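Local coordinates for catalase (Corynebacterium glutamicum atcc 13032, PDB 4B7H) that breaks down hydrogen peroxide into water and oxygen at a haem iron and is inhibited by nitric oxide, at the interface of chains A and B. Coordinates in Å, arbitrary orientation; residue numbers count along the deposited sequence, not the author numbering. Chains: chain A/B, Catalase.

The interface of chains A and B. Residues chain A 12-17, 317-318; chain B 375-376, 387-392.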
loop_
_atom_site.group_PDB
_atom_site.type_symbol
_atom_site.label_atom_id
_atom_site.label_comp_id
_atom_site.label_asym_id
_atom_site.label_seq_id
_atom_site.Cartn_x
_atom_site.Cartn_y
_atom_site.Cartn_z
ATOM N N ARG A 12 20.453 12.681 -10.868
ATOM C CA ARG A 12 19.488 13.052 -9.819
ATOM C C ARG A 12 19.296 11.926 -8.807
ATOM O O ARG A 12 18.991 10.791 -9.187
ATOM C CB ARG A 12 18.112 13.374 -10.409
ATOM C CG ARG A 12 18.006 14.573 -11.332
ATOM C CD ARG A 12 16.670 14.466 -12.077
ATOM N NE ARG A 12 16.345 15.640 -12.875
ATOM C CZ ARG A 12 15.213 15.775 -13.558
ATOM N NH1 ARG A 12 14.317 14.799 -13.549
ATOM N NH2 ARG A 12 14.983 16.877 -14.252
ATOM N N GLY A 13 19.452 12.237 -7.523
ATOM C CA GLY A 13 19.169 11.277 -6.466
ATOM C C GLY A 13 20.316 10.360 -6.074
ATOM O O GLY A 13 20.194 9.579 -5.131
ATOM N N MET A 14 21.442 10.468 -6.772
ATOM C CA MET A 14 22.568 9.572 -6.538
ATOM C C MET A 14 23.490 10.068 -5.422
ATOM O O MET A 14 23.921 11.227 -5.419
ATOM C CB MET A 14 23.364 9.374 -7.824
ATOM C CG MET A 14 24.451 8.320 -7.702
ATOM S SD MET A 14 25.176 7.815 -9.274
ATOM C CE MET A 14 25.862 9.359 -9.857
ATOM N N ARG A 15 23.777 9.189 -4.469
ATOM C CA ARG A 15 24.725 9.484 -3.398
ATOM C C ARG A 15 26.158 9.518 -3.909
ATOM O O ARG A 15 26.492 8.850 -4.896
ATOM C CB ARG A 15 24.655 8.402 -2.317
ATOM C CG ARG A 15 23.380 8.359 -1.506
ATOM C CD ARG A 15 23.526 7.354 -0.377
ATOM N NE ARG A 15 22.341 7.304 0.471
ATOM C CZ ARG A 15 21.452 6.319 0.478
ATOM N NH1 ARG A 15 21.599 5.260 -0.312
ATOM N NH2 ARG A 15 20.413 6.389 1.301
ATOM N N PRO A 16 27.028 10.275 -3.220
ATOM C CA PRO A 16 28.457 10.123 -3.507
ATOM C C PRO A 16 28.943 8.747 -3.066
ATOM O O PRO A 16 28.277 8.065 -2.284
ATOM C CB PRO A 16 29.102 11.214 -2.650
ATOM C CG PRO A 16 28.150 11.407 -1.515
ATOM C CD PRO A 16 26.776 11.183 -2.087
ATOM N N LYS A 17 30.086 8.326 -3.595
ATOM C CA LYS A 17 30.724 7.106 -3.127
ATOM C C LYS A 17 31.104 7.291 -1.655
ATOM O O LYS A 17 31.633 8.334 -1.263
ATOM C CB LYS A 17 31.947 6.790 -3.991
ATOM C CG LYS A 17 32.499 5.378 -3.840
ATOM C CD LYS A 17 33.546 5.078 -4.913
ATOM C CE LYS A 17 34.231 3.739 -4.676
ATOM N NZ LYS A 17 35.534 3.665 -5.390
ATOM N N ARG A 317 22.400 4.630 -13.936
ATOM C CA ARG A 317 23.265 4.532 -12.762
ATOM C C ARG A 317 22.781 3.430 -11.823
ATOM O O ARG A 317 23.588 2.739 -11.206
ATOM C CB ARG A 317 23.286 5.851 -11.989
ATOM C CG ARG A 317 23.549 7.095 -12.812
ATOM C CD ARG A 317 24.979 7.193 -13.261
ATOM N NE ARG A 317 25.299 8.535 -13.751
ATOM C CZ ARG A 317 26.188 8.781 -14.707
ATOM N NH1 ARG A 317 26.836 7.777 -15.282
ATOM N NH2 ARG A 317 26.422 10.028 -15.094
ATOM N N ASN A 318 21.460 3.285 -11.704
ATOM C CA ASN A 318 20.861 2.281 -10.829
ATOM C C ASN A 318 19.601 1.765 -11.516
ATOM O O ASN A 318 18.671 2.536 -11.775
ATOM C CB ASN A 318 20.550 2.868 -9.437
ATOM C CG ASN A 318 19.892 1.860 -8.497
ATOM O OD1 ASN A 318 18.792 1.378 -8.764
ATOM N ND2 ASN A 318 20.554 1.557 -7.379
ATOM N N GLU B 375 25.834 11.763 5.535
ATOM C CA GLU B 375 25.475 10.752 4.535
ATOM C C GLU B 375 25.200 9.396 5.190
ATOM O O GLU B 375 25.926 8.965 6.088
ATOM C CB GLU B 375 26.576 10.598 3.474
ATOM C CG GLU B 375 26.749 11.806 2.544
ATOM C CD GLU B 375 25.677 11.917 1.458
ATOM O OE1 GLU B 375 24.895 10.968 1.257
ATOM O OE2 GLU B 375 25.620 12.972 0.790
ATOM N N VAL B 376 24.155 8.723 4.724
ATOM C CA VAL B 376 23.843 7.365 5.158
ATOM C C VAL B 376 24.592 6.362 4.271
ATOM O O VAL B 376 24.496 6.418 3.038
ATOM C CB VAL B 376 22.322 7.128 5.102
ATOM C CG1 VAL B 376 21.987 5.653 5.267
ATOM C CG2 VAL B 376 21.629 7.973 6.170
ATOM N N TYR B 387 13.846 7.252 -3.862
ATOM C CA TYR B 387 14.341 8.501 -4.449
ATOM C C TYR B 387 15.850 8.534 -4.431
ATOM O O TYR B 387 16.466 8.947 -5.420
ATOM C CB TYR B 387 13.806 9.719 -3.707
ATOM C CG TYR B 387 14.143 11.080 -4.307
ATOM C CD1 TYR B 387 15.464 11.523 -4.438
ATOM C CD2 TYR B 387 13.132 11.946 -4.698
ATOM C CE1 TYR B 387 15.756 12.757 -4.960
ATOM C CE2 TYR B 387 13.422 13.199 -5.209
ATOM C CZ TYR B 387 14.720 13.596 -5.340
ATOM O OH TYR B 387 14.975 14.841 -5.865
ATOM N N ILE B 388 16.457 8.081 -3.342
ATOM C CA ILE B 388 17.903 8.125 -3.176
ATOM C C ILE B 388 18.519 6.752 -3.414
ATOM O O ILE B 388 18.015 5.743 -2.917
ATOM C CB ILE B 388 18.261 8.620 -1.758
ATOM C CG1 ILE B 388 17.656 10.002 -1.534
ATOM C CG2 ILE B 388 19.762 8.650 -1.574
ATOM C CD1 ILE B 388 17.747 10.482 -0.103
ATOM N N PHE B 389 19.596 6.714 -4.188
ATOM C CA PHE B 389 20.295 5.457 -4.453
ATOM C C PHE B 389 21.805 5.653 -4.364
ATOM O O PHE B 389 22.310 6.772 -4.513
ATOM C CB PHE B 389 19.899 4.852 -5.819
ATOM C CG PHE B 389 20.069 5.796 -6.988
ATOM C CD1 PHE B 389 21.270 5.856 -7.692
ATOM C CD2 PHE B 389 19.027 6.625 -7.382
ATOM C CE1 PHE B 389 21.419 6.722 -8.764
ATOM C CE2 PHE B 389 19.177 7.501 -8.451
ATOM C CZ PHE B 389 20.374 7.549 -9.141
ATOM N N ASP B 390 22.518 4.555 -4.129
ATOM C CA ASP B 390 23.970 4.611 -3.982
ATOM C C ASP B 390 24.709 4.958 -5.268
ATOM O O ASP B 390 24.187 4.787 -6.382
ATOM C CB ASP B 390 24.506 3.289 -3.435
ATOM C CG ASP B 390 24.415 3.198 -1.929
ATOM O OD1 ASP B 390 24.121 4.218 -1.273
ATOM O OD2 ASP B 390 24.654 2.103 -1.391
ATOM N N ALA B 391 25.940 5.432 -5.105
ATOM C CA ALA B 391 26.827 5.674 -6.238
ATOM C C ALA B 391 26.867 4.475 -7.183
ATOM O O ALA B 391 26.840 3.308 -6.745
ATOM C CB ALA B 391 28.233 6.009 -5.747
ATOM N N GLU B 392 26.928 4.779 -8.477
ATOM C CA GLU B 392 26.836 3.775 -9.525
ATOM C C GLU B 392 27.785 2.606 -9.307
ATOM O O GLU B 392 28.994 2.790 -9.142
ATOM C CB GLU B 392 27.131 4.415 -10.878
ATOM C CG GLU B 392 27.070 3.447 -12.042
ATOM C CD GLU B 392 27.362 4.120 -13.364
ATOM O OE1 GLU B 392 27.842 5.277 -13.359
ATOM O OE2 GLU B 392 27.117 3.487 -14.414
HETATM O O HOH W 1 23.361 2.169 -6.804
HETATM O O HOH W 2 26.912 5.640 -2.401
HETATM O O HOH W 3 22.876 9.555 2.186
#
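Two loop segments of the catalase subunits, A:12-17 and B:387-392, run alongside each other in the same direction and form a parallel beta bridge that pairs A:Met14 with B:Phe389. Its evidence is a pair of backbone hydrogen bonds: B:Phe389 N donates to A:Gly13 O (3.1 Å), lying above that carbonyl plane, and A:Arg15 N donates to B:Phe389 O at 2.8 Å, almost along the C=O axis. A water extends the ladder from B:Ala391 N to A:Pro16 O.

The B:Phe389 ring is the main apolar element. Its CG takes the crowded position between backbone N and carbonyl carbon (chi1 54°), which turns the ring in toward chain A. A:Met14 CA and A:Gly13 O lie over one face near the rim, and A:Met14 CB approaches B:Phe389 CE1 to 3.4 Å. A:Asn318 CB packs against B:Phe389 CD1 at 3.5 Å, its amide plane inclined 47° to the ring. A:Asn318 ND2 then reaches B:Asp390 O through a water.

A:Arg15 extends from CG to NE across B:Ile388 at about a right angle, so that the methyl B:Ile388 CG2 sits 3.4 Å above the centre of the guanidinium plane. A:Arg15 NH1 forms a salt bridge with B:Asp390 OD1 (2.9 Å), meeting it from above the carboxylate plane; with the planes 63° apart this is an oblique contact through NH1, not a coplanar pairing of guanidinium and carboxylate. A:Arg15 NE uses an in-plane water shared with B:Glu375 OE1 and B:Val376 N, which should help fix the guanidinium's rotation. B:Glu375, bent at chi2, also meets the CG and CD carbons of A:Pro16 tip to tip. Farther out, A:Arg317 NH1 and B:Glu392 OE1 make a salt bridge at 3.3 Å, its hydrogen bond weak.

The A:12-17 loop segment follows helix 7-11, and A:Arg317 and A:Asn318 immediately precede helix 319-324. The two-fold axis repeats the patch with chains exchanged, consistent with the interlocked arm exchange of tetrameric catalases.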